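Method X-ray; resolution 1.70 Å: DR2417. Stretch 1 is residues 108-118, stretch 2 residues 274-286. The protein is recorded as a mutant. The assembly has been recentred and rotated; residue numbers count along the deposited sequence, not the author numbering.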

# COMPACT_ATOMS: atom_id res chain seq x y z
N LEU A 108 -14.36 4.72 31.11
CA LEU A 108 -13.77 5.92 31.72
C LEU A 108 -14.27 7.21 31.04
O LEU A 108 -14.87 7.14 29.96
CB LEU A 108 -12.24 5.81 31.69
CG LEU A 108 -11.77 4.95 32.87
CD1 LEU A 108 -11.54 3.52 32.45
CD2 LEU A 108 -10.53 5.54 33.55
N PRO A 109 -14.08 8.38 31.67
CA PRO A 109 -14.79 9.58 31.18
C PRO A 109 -14.55 9.97 29.71
O PRO A 109 -15.53 10.32 29.06
CB PRO A 109 -14.28 10.68 32.12
CG PRO A 109 -13.91 9.98 33.35
CD PRO A 109 -13.34 8.66 32.92
N LEU A 110 -13.32 9.96 29.21
CA LEU A 110 -13.13 10.36 27.81
C LEU A 110 -13.80 9.34 26.89
O LEU A 110 -14.43 9.70 25.90
CB LEU A 110 -11.63 10.48 27.45
CG LEU A 110 -11.33 10.83 25.99
CD1 LEU A 110 -11.98 12.18 25.60
CD2 LEU A 110 -9.82 10.85 25.77
N THR A 111 -13.70 8.06 27.26
CA THR A 111 -14.35 7.00 26.49
C THR A 111 -15.85 7.27 26.38
O THR A 111 -16.41 7.29 25.28
CB THR A 111 -14.11 5.62 27.14
OG1 THR A 111 -12.70 5.42 27.30
CG2 THR A 111 -14.68 4.52 26.26
N LEU A 112 -16.50 7.55 27.50
CA LEU A 112 -17.93 7.79 27.46
C LEU A 112 -18.28 9.09 26.74
O LEU A 112 -19.33 9.18 26.09
CB LEU A 112 -18.52 7.80 28.90
CG LEU A 112 -18.34 6.49 29.67
CD1 LEU A 112 -19.14 6.54 31.00
CD2 LEU A 112 -18.83 5.31 28.87
N ALA A 113 -17.44 10.11 26.87
CA ALA A 113 -17.73 11.37 26.20
C ALA A 113 -17.74 11.16 24.67
O ALA A 113 -18.63 11.66 23.97
CB ALA A 113 -16.72 12.44 26.59
N LEU A 114 -16.77 10.40 24.18
CA LEU A 114 -16.69 10.10 22.76
C LEU A 114 -17.87 9.24 22.30
O LEU A 114 -18.47 9.50 21.24
CB LEU A 114 -15.35 9.43 22.44
CG LEU A 114 -14.10 10.31 22.66
CD1 LEU A 114 -12.81 9.50 22.54
CD2 LEU A 114 -14.07 11.46 21.66
N VAL A 115 -18.24 8.24 23.10
CA VAL A 115 -19.36 7.38 22.75
C VAL A 115 -20.67 8.17 22.79
O VAL A 115 -21.50 8.04 21.90
CB VAL A 115 -19.44 6.15 23.68
CG1 VAL A 115 -20.79 5.45 23.58
CG2 VAL A 115 -18.30 5.18 23.33
N ARG A 116 -20.83 9.00 23.83
CA ARG A 116 -22.03 9.80 24.00
C ARG A 116 -22.27 10.68 22.78
O ARG A 116 -23.39 10.79 22.28
CB ARG A 116 -21.91 10.65 25.27
CG ARG A 116 -23.20 11.02 25.94
CD ARG A 116 -22.92 11.81 27.24
NE ARG A 116 -22.75 10.93 28.39
CZ ARG A 116 -21.64 10.82 29.12
NH1 ARG A 116 -20.56 11.55 28.82
NH2 ARG A 116 -21.61 9.99 30.15
N GLU A 117 -21.20 11.30 22.28
CA GLU A 117 -21.31 12.16 21.11
C GLU A 117 -21.65 11.34 19.86
O GLU A 117 -22.45 11.76 19.02
CB GLU A 117 -20.01 12.92 20.89
CG GLU A 117 -20.16 14.12 19.98
CD GLU A 117 -18.87 14.48 19.29
OE1 GLU A 117 -18.93 15.01 18.16
OE2 GLU A 117 -17.78 14.21 19.86
N LYS A 118 -21.03 10.17 19.76
CA LYS A 118 -21.27 9.25 18.66
C LYS A 118 -22.73 8.83 18.62
O LYS A 118 -23.37 8.88 17.58
CB LYS A 118 -20.34 8.03 18.81
CG LYS A 118 -20.19 7.15 17.59
CD LYS A 118 -19.10 6.09 17.81
CE LYS A 118 -17.70 6.64 17.54
NZ LYS A 118 -17.43 6.78 16.08
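Stretch 2, residues 274-286: IKYAQAAQATGHM

Ala279 lies at the apolar centre of this contact. Its CB points toward the first helix and lies 3.8 Å from Leu110 CD1 and 3.8 Å from Leu114 CD2, so one methyl serves two leucines a helical turn apart. Small residues face each other at this level: the CA atoms of Ala113 and Ala279 are 6.4 Å apart, and the axes of helices 109-118 and 274-282 approach to 9.5 Å. The helices run in roughly opposing directions, crossing at 136°, so the C-terminal end of the second helix meets the N-terminal end of the first.

One turn back from Ala279, Tyr276 brings its ring near, with CE1 3.7 Å from Leu114 CD2. Toward the other end the second helix stops, and Thr283, already out of helical phi/psi, covers the start of the first: its CG2 is 4.1 Å from both Pro109 CB and Ala113 CB. Thr283 OG1 donates to Ala279 O at 2.7 Å within its own stretch. Gly284 turns the chain at positive phi, and His285 follows, its CD2 4.0 Å from Leu110 CB.

No direct hydrogen bond joins the stretches. At the polar edge, Glu117 OE2 packs 3.5 Å from Lys275 CG, while water 1 reaches Glu117 OE2 at 3.0 Å and Lys275 O at 2.8 Å.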

# COMPACT_ATOMS: atom_id res chain seq x y z
N ILE A 274 -10.78 19.60 16.18
CA ILE A 274 -11.65 20.39 17.05
C ILE A 274 -12.52 19.48 17.92
O ILE A 274 -12.74 19.74 19.10
CB ILE A 274 -12.51 21.35 16.22
CG1 ILE A 274 -11.61 22.37 15.53
CG2 ILE A 274 -13.54 22.05 17.08
CD1 ILE A 274 -12.14 22.87 14.20
N LYS A 275 -12.98 18.38 17.32
CA LYS A 275 -13.85 17.45 18.02
C LYS A 275 -13.14 16.77 19.19
O LYS A 275 -13.67 16.76 20.30
CB LYS A 275 -14.39 16.38 17.06
CG LYS A 275 -15.14 15.26 17.78
CD LYS A 275 -15.58 14.16 16.83
CE LYS A 275 -14.88 12.85 17.16
NZ LYS A 275 -14.16 12.31 15.97
N TYR A 276 -11.97 16.19 18.95
CA TYR A 276 -11.26 15.50 20.03
C TYR A 276 -10.76 16.48 21.08
O TYR A 276 -10.77 16.17 22.27
CB TYR A 276 -10.10 14.65 19.49
CG TYR A 276 -10.58 13.33 18.96
CD1 TYR A 276 -10.79 12.26 19.81
CD2 TYR A 276 -10.87 13.18 17.61
CE1 TYR A 276 -11.26 11.05 19.33
CE2 TYR A 276 -11.33 11.97 17.12
CZ TYR A 276 -11.53 10.91 17.98
OH TYR A 276 -12.00 9.72 17.47
N ALA A 277 -10.35 17.67 20.64
CA ALA A 277 -9.88 18.70 21.56
C ALA A 277 -11.01 19.08 22.52
O ALA A 277 -10.79 19.29 23.72
CB ALA A 277 -9.38 19.92 20.81
N GLN A 278 -12.23 19.14 21.99
CA GLN A 278 -13.39 19.48 22.79
C GLN A 278 -13.63 18.44 23.86
O GLN A 278 -13.81 18.77 25.03
CB GLN A 278 -14.64 19.63 21.92
CG GLN A 278 -14.78 20.99 21.29
CD GLN A 278 -16.01 21.09 20.41
OE1 GLN A 278 -16.84 20.18 20.38
NE2 GLN A 278 -16.12 22.20 19.68
N ALA A 279 -13.63 17.17 23.45
CA ALA A 279 -13.83 16.05 24.37
C ALA A 279 -12.70 15.96 25.40
O ALA A 279 -12.96 15.72 26.57
CB ALA A 279 -13.94 14.74 23.59
N ALA A 280 -11.45 16.13 24.95
CA ALA A 280 -10.31 16.08 25.86
C ALA A 280 -10.37 17.21 26.88
O ALA A 280 -10.08 17.01 28.05
CB ALA A 280 -9.00 16.13 25.08
N GLN A 281 -10.74 18.41 26.44
CA GLN A 281 -10.83 19.53 27.40
C GLN A 281 -11.97 19.31 28.39
O GLN A 281 -11.82 19.58 29.59
CB GLN A 281 -11.01 20.85 26.66
CG GLN A 281 -9.74 21.33 25.94
CD GLN A 281 -9.91 22.72 25.35
OE1 GLN A 281 -10.40 22.87 24.24
NE2 GLN A 281 -9.53 23.74 26.10
N ALA A 282 -13.11 18.81 27.90
CA ALA A 282 -14.26 18.59 28.78
C ALA A 282 -13.98 17.55 29.86
O ALA A 282 -14.62 17.56 30.91
CB ALA A 282 -15.48 18.18 27.97
N THR A 283 -13.02 16.66 29.61
CA THR A 283 -12.72 15.60 30.57
C THR A 283 -11.37 15.82 31.23
O THR A 283 -10.83 14.92 31.87
CB THR A 283 -12.76 14.21 29.90
OG1 THR A 283 -12.01 14.25 28.69
CG2 THR A 283 -14.21 13.83 29.57
N GLY A 284 -10.84 17.03 31.08
CA GLY A 284 -9.64 17.43 31.79
C GLY A 284 -8.30 16.92 31.30
O GLY A 284 -7.28 17.10 31.97
N HIS A 285 -8.28 16.30 30.12
CA HIS A 285 -7.03 15.74 29.61
C HIS A 285 -6.24 16.72 28.76
O HIS A 285 -5.05 16.52 28.53
CB HIS A 285 -7.31 14.47 28.79
CG HIS A 285 -7.95 13.39 29.59
ND1 HIS A 285 -7.28 12.68 30.56
CD2 HIS A 285 -9.23 12.91 29.59
CE1 HIS A 285 -8.11 11.82 31.13
NE2 HIS A 285 -9.29 11.93 30.54
N MET A 286 -6.90 17.78 28.31
CA MET A 286 -6.23 18.79 27.50
C MET A 286 -6.44 20.16 28.11
O MET A 286 -7.57 20.56 28.39
CB MET A 286 -6.75 18.77 26.06
CG MET A 286 -5.92 19.64 25.10
SD MET A 286 -6.60 19.67 23.43
CE MET A 286 -6.10 18.03 22.85
O HOH W 1 -16.38 16.74 20.83